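Local coordinates for protein Afp1 (Serratia entomophila, PDB 6RBN) that probably builds, as a gp19-like tube protein, the inner tube enclosed by the contractile sheath of the anti-feeding prophage, a phage-tail-like injection particle, at residues N114-S119 with T138-R143. Sequence-based numbering, arbitrary orientation.
Sequences NAFPTS and TLMADR
Antiparallel strands 115-119 and 138-140 pair in the barrel sheet of the gp19-like tail-tube fold, their ladder broken by a beta bulge: the register slips by one residue between Pro117 and Ser119, so that Thr118 and Ser119 both lie opposite Thr138. The tight part is apolar. On one face Leu139, its CG anti to the carbonyl carbon (chi1 -59°), sets CD2 3.7 Å from Pro117 CA and CD1 against Ala115 CB, while Trp80 of helix 78-81 covers Pro117 and Leu139. On the other face Phe116 takes the crowded rotamer between N and carbonyl carbon (chi1 65°), which lays its ring alongside Met140; Met140 CB sits over the ring face, 4.0 Å from the centroid, a CH-pi contact. Between the two backbones Met140 N donates almost straight to Phe116 O (3.0 Å, 171°), in the carbonyl plane. Toward Asn114 the pairing loosens and becomes partly exposed: the strand 138-140 has ended, and Asp142 OD1 accepts a bent, 3.2 Å hydrogen bond from Asn114 N, above the carboxylate plane. At the partly exposed bulge end, where Ser119 joins a strand of a second Afp1 subunit, Thr138 OG1 hydrogen-bonds both Ser119 OG and, at 3.0 Å, Thr118 OG1.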
ATOM      1  N   ASN A 114     -31.740  -1.968 -51.940  1.00 68.31           N
ATOM      2  CA  ASN A 114     -32.690  -0.849 -51.988  1.00 68.31           C
ATOM      3  C   ASN A 114     -33.085  -0.500 -50.561  1.00 68.31           C
ATOM      4  O   ASN A 114     -34.062  -1.032 -50.031  1.00 68.31           O
ATOM      5  CB  ASN A 114     -33.911  -1.180 -52.832  1.00 68.31           C
ATOM      6  CG  ASN A 114     -33.615  -1.189 -54.308  1.00 68.31           C
ATOM      7  OD1 ASN A 114     -32.890  -0.336 -54.814  1.00 68.31           O
ATOM      8  ND2 ASN A 114     -34.188  -2.150 -55.018  1.00 68.31           N
ATOM      9  N   ALA A 115     -32.342   0.413 -49.952  1.00 66.09           N
ATOM     10  CA  ALA A 115     -32.587   0.812 -48.578  1.00 66.09           C
ATOM     11  C   ALA A 115     -33.334   2.135 -48.539  1.00 66.09           C
ATOM     12  O   ALA A 115     -33.072   3.031 -49.341  1.00 66.09           O
ATOM     13  CB  ALA A 115     -31.275   0.924 -47.805  1.00 66.09           C
ATOM     14  N   PHE A 116     -34.273   2.246 -47.604  1.00 64.32           N
ATOM     15  CA  PHE A 116     -35.006   3.479 -47.375  1.00 64.32           C
ATOM     16  C   PHE A 116     -35.251   3.599 -45.880  1.00 64.32           C
ATOM     17  O   PHE A 116     -35.377   2.577 -45.198  1.00 64.32           O
ATOM     18  CB  PHE A 116     -36.324   3.512 -48.172  1.00 64.32           C
ATOM     19  CG  PHE A 116     -37.333   2.471 -47.771  1.00 64.32           C
ATOM     20  CD1 PHE A 116     -37.304   1.210 -48.336  1.00 64.32           C
ATOM     21  CD2 PHE A 116     -38.350   2.778 -46.883  1.00 64.32           C
ATOM     22  CE1 PHE A 116     -38.236   0.264 -47.983  1.00 64.32           C
ATOM     23  CE2 PHE A 116     -39.278   1.835 -46.529  1.00 64.32           C
ATOM     24  CZ  PHE A 116     -39.223   0.579 -47.083  1.00 64.32           C
ATOM     25  N   PRO A 117     -35.303   4.814 -45.337  1.00 65.27           N
ATOM     26  CA  PRO A 117     -35.417   4.958 -43.883  1.00 65.27           C
ATOM     27  C   PRO A 117     -36.822   4.694 -43.377  1.00 65.27           C
ATOM     28  O   PRO A 117     -37.817   5.071 -43.999  1.00 65.27           O
ATOM     29  CB  PRO A 117     -35.015   6.416 -43.645  1.00 65.27           C
ATOM     30  CG  PRO A 117     -35.357   7.096 -44.894  1.00 65.27           C
ATOM     31  CD  PRO A 117     -35.092   6.119 -45.988  1.00 65.27           C
ATOM     32  N   THR A 118     -36.894   4.031 -42.228  1.00 65.54           N
ATOM     33  CA  THR A 118     -38.151   3.837 -41.532  1.00 65.54           C
ATOM     34  C   THR A 118     -38.203   4.524 -40.179  1.00 65.54           C
ATOM     35  O   THR A 118     -39.301   4.724 -39.655  1.00 65.54           O
ATOM     36  CB  THR A 118     -38.444   2.341 -41.340  1.00 65.54           C
ATOM     37  OG1 THR A 118     -37.413   1.749 -40.545  1.00 65.54           O
ATOM     38  CG2 THR A 118     -38.505   1.634 -42.672  1.00 65.54           C
ATOM     39  N   SER A 119     -37.063   4.899 -39.604  1.00 66.26           N
ATOM     40  CA  SER A 119     -37.060   5.595 -38.327  1.00 66.26           C
ATOM     41  C   SER A 119     -35.801   6.438 -38.217  1.00 66.26           C
ATOM     42  O   SER A 119     -34.794   6.166 -38.868  1.00 66.26           O
ATOM     43  CB  SER A 119     -37.146   4.620 -37.152  1.00 66.26           C
ATOM     44  OG  SER A 119     -35.949   3.889 -37.013  1.00 66.26           O
ATOM     45  N   THR A 138     -32.814   3.593 -38.859  1.00 65.89           N
ATOM     46  CA  THR A 138     -33.048   2.222 -39.277  1.00 65.89           C
ATOM     47  C   THR A 138     -33.537   2.210 -40.716  1.00 65.89           C
ATOM     48  O   THR A 138     -34.284   3.091 -41.143  1.00 65.89           O
ATOM     49  CB  THR A 138     -34.065   1.499 -38.401  1.00 65.89           C
ATOM     50  OG1 THR A 138     -35.328   2.160 -38.490  1.00 65.89           O
ATOM     51  CG2 THR A 138     -33.613   1.480 -36.963  1.00 65.89           C
ATOM     52  N   LEU A 139     -33.112   1.193 -41.450  1.00 65.87           N
ATOM     53  CA  LEU A 139     -33.354   1.104 -42.876  1.00 65.87           C
ATOM     54  C   LEU A 139     -34.051  -0.208 -43.185  1.00 65.87           C
ATOM     55  O   LEU A 139     -33.819  -1.223 -42.526  1.00 65.87           O
ATOM     56  CB  LEU A 139     -32.046   1.188 -43.654  1.00 65.87           C
ATOM     57  CG  LEU A 139     -31.207   2.450 -43.469  1.00 65.87           C
ATOM     58  CD1 LEU A 139     -29.882   2.267 -44.154  1.00 65.87           C
ATOM     59  CD2 LEU A 139     -31.906   3.657 -44.017  1.00 65.87           C
ATOM     60  N   MET A 140     -34.916  -0.176 -44.190  1.00 69.18           N
ATOM     61  CA  MET A 140     -35.571  -1.365 -44.710  1.00 69.18           C
ATOM     62  C   MET A 140     -35.005  -1.663 -46.087  1.00 69.18           C
ATOM     63  O   MET A 140     -35.023  -0.801 -46.967  1.00 69.18           O
ATOM     64  CB  MET A 140     -37.082  -1.169 -44.788  1.00 69.18           C
ATOM     65  CG  MET A 140     -37.849  -2.371 -45.312  1.00 69.18           C
ATOM     66  SD  MET A 140     -37.870  -3.783 -44.202  1.00 69.18           S
ATOM     67  CE  MET A 140     -39.046  -3.204 -42.984  1.00 69.18           C
ATOM     68  N   ALA A 141     -34.502  -2.877 -46.271  1.00 69.22           N
ATOM     69  CA  ALA A 141     -33.907  -3.255 -47.544  1.00 69.22           C
ATOM     70  C   ALA A 141     -34.538  -4.532 -48.065  1.00 69.22           C
ATOM     71  O   ALA A 141     -35.532  -5.004 -47.510  1.00 69.22           O
ATOM     72  CB  ALA A 141     -32.403  -3.429 -47.397  1.00 69.22           C
ATOM     73  N   ASP A 142     -33.969  -5.107 -49.120  1.00 71.59           N
ATOM     74  CA  ASP A 142     -34.542  -6.316 -49.695  1.00 71.59           C
ATOM     75  C   ASP A 142     -33.544  -7.462 -49.818  1.00 71.59           C
ATOM     76  O   ASP A 142     -33.940  -8.630 -49.746  1.00 71.59           O
ATOM     77  CB  ASP A 142     -35.168  -5.993 -51.048  1.00 71.59           C
ATOM     78  CG  ASP A 142     -34.255  -5.204 -51.922  1.00 71.59           C
ATOM     79  OD1 ASP A 142     -33.187  -4.814 -51.422  1.00 71.59           O
ATOM     80  OD2 ASP A 142     -34.604  -4.960 -53.094  1.00 71.59           O
ATOM     81  N   ARG A 143     -32.260  -7.159 -49.994  1.00 69.80           N
ATOM     82  CA  ARG A 143     -31.252  -8.207 -49.948  1.00 69.80           C
ATOM     83  C   ARG A 143     -29.932  -7.629 -49.465  1.00 69.80           C
ATOM     84  O   ARG A 143     -29.692  -6.424 -49.539  1.00 69.80           O
ATOM     85  CB  ARG A 143     -31.056  -8.891 -51.305  1.00 69.80           C
ATOM     86  CG  ARG A 143     -30.406  -8.024 -52.341  1.00 69.80           C
ATOM     87  CD  ARG A 143     -30.280  -8.736 -53.665  1.00 69.80           C
ATOM     88  NE  ARG A 143     -29.592  -7.904 -54.646  1.00 69.80           N
ATOM     89  CZ  ARG A 143     -30.200  -7.029 -55.439  1.00 69.80           C
ATOM     90  NH1 ARG A 143     -29.498  -6.313 -56.302  1.00 69.80           N
ATOM     91  NH2 ARG A 143     -31.516  -6.879 -55.379  1.00 69.80           N
TER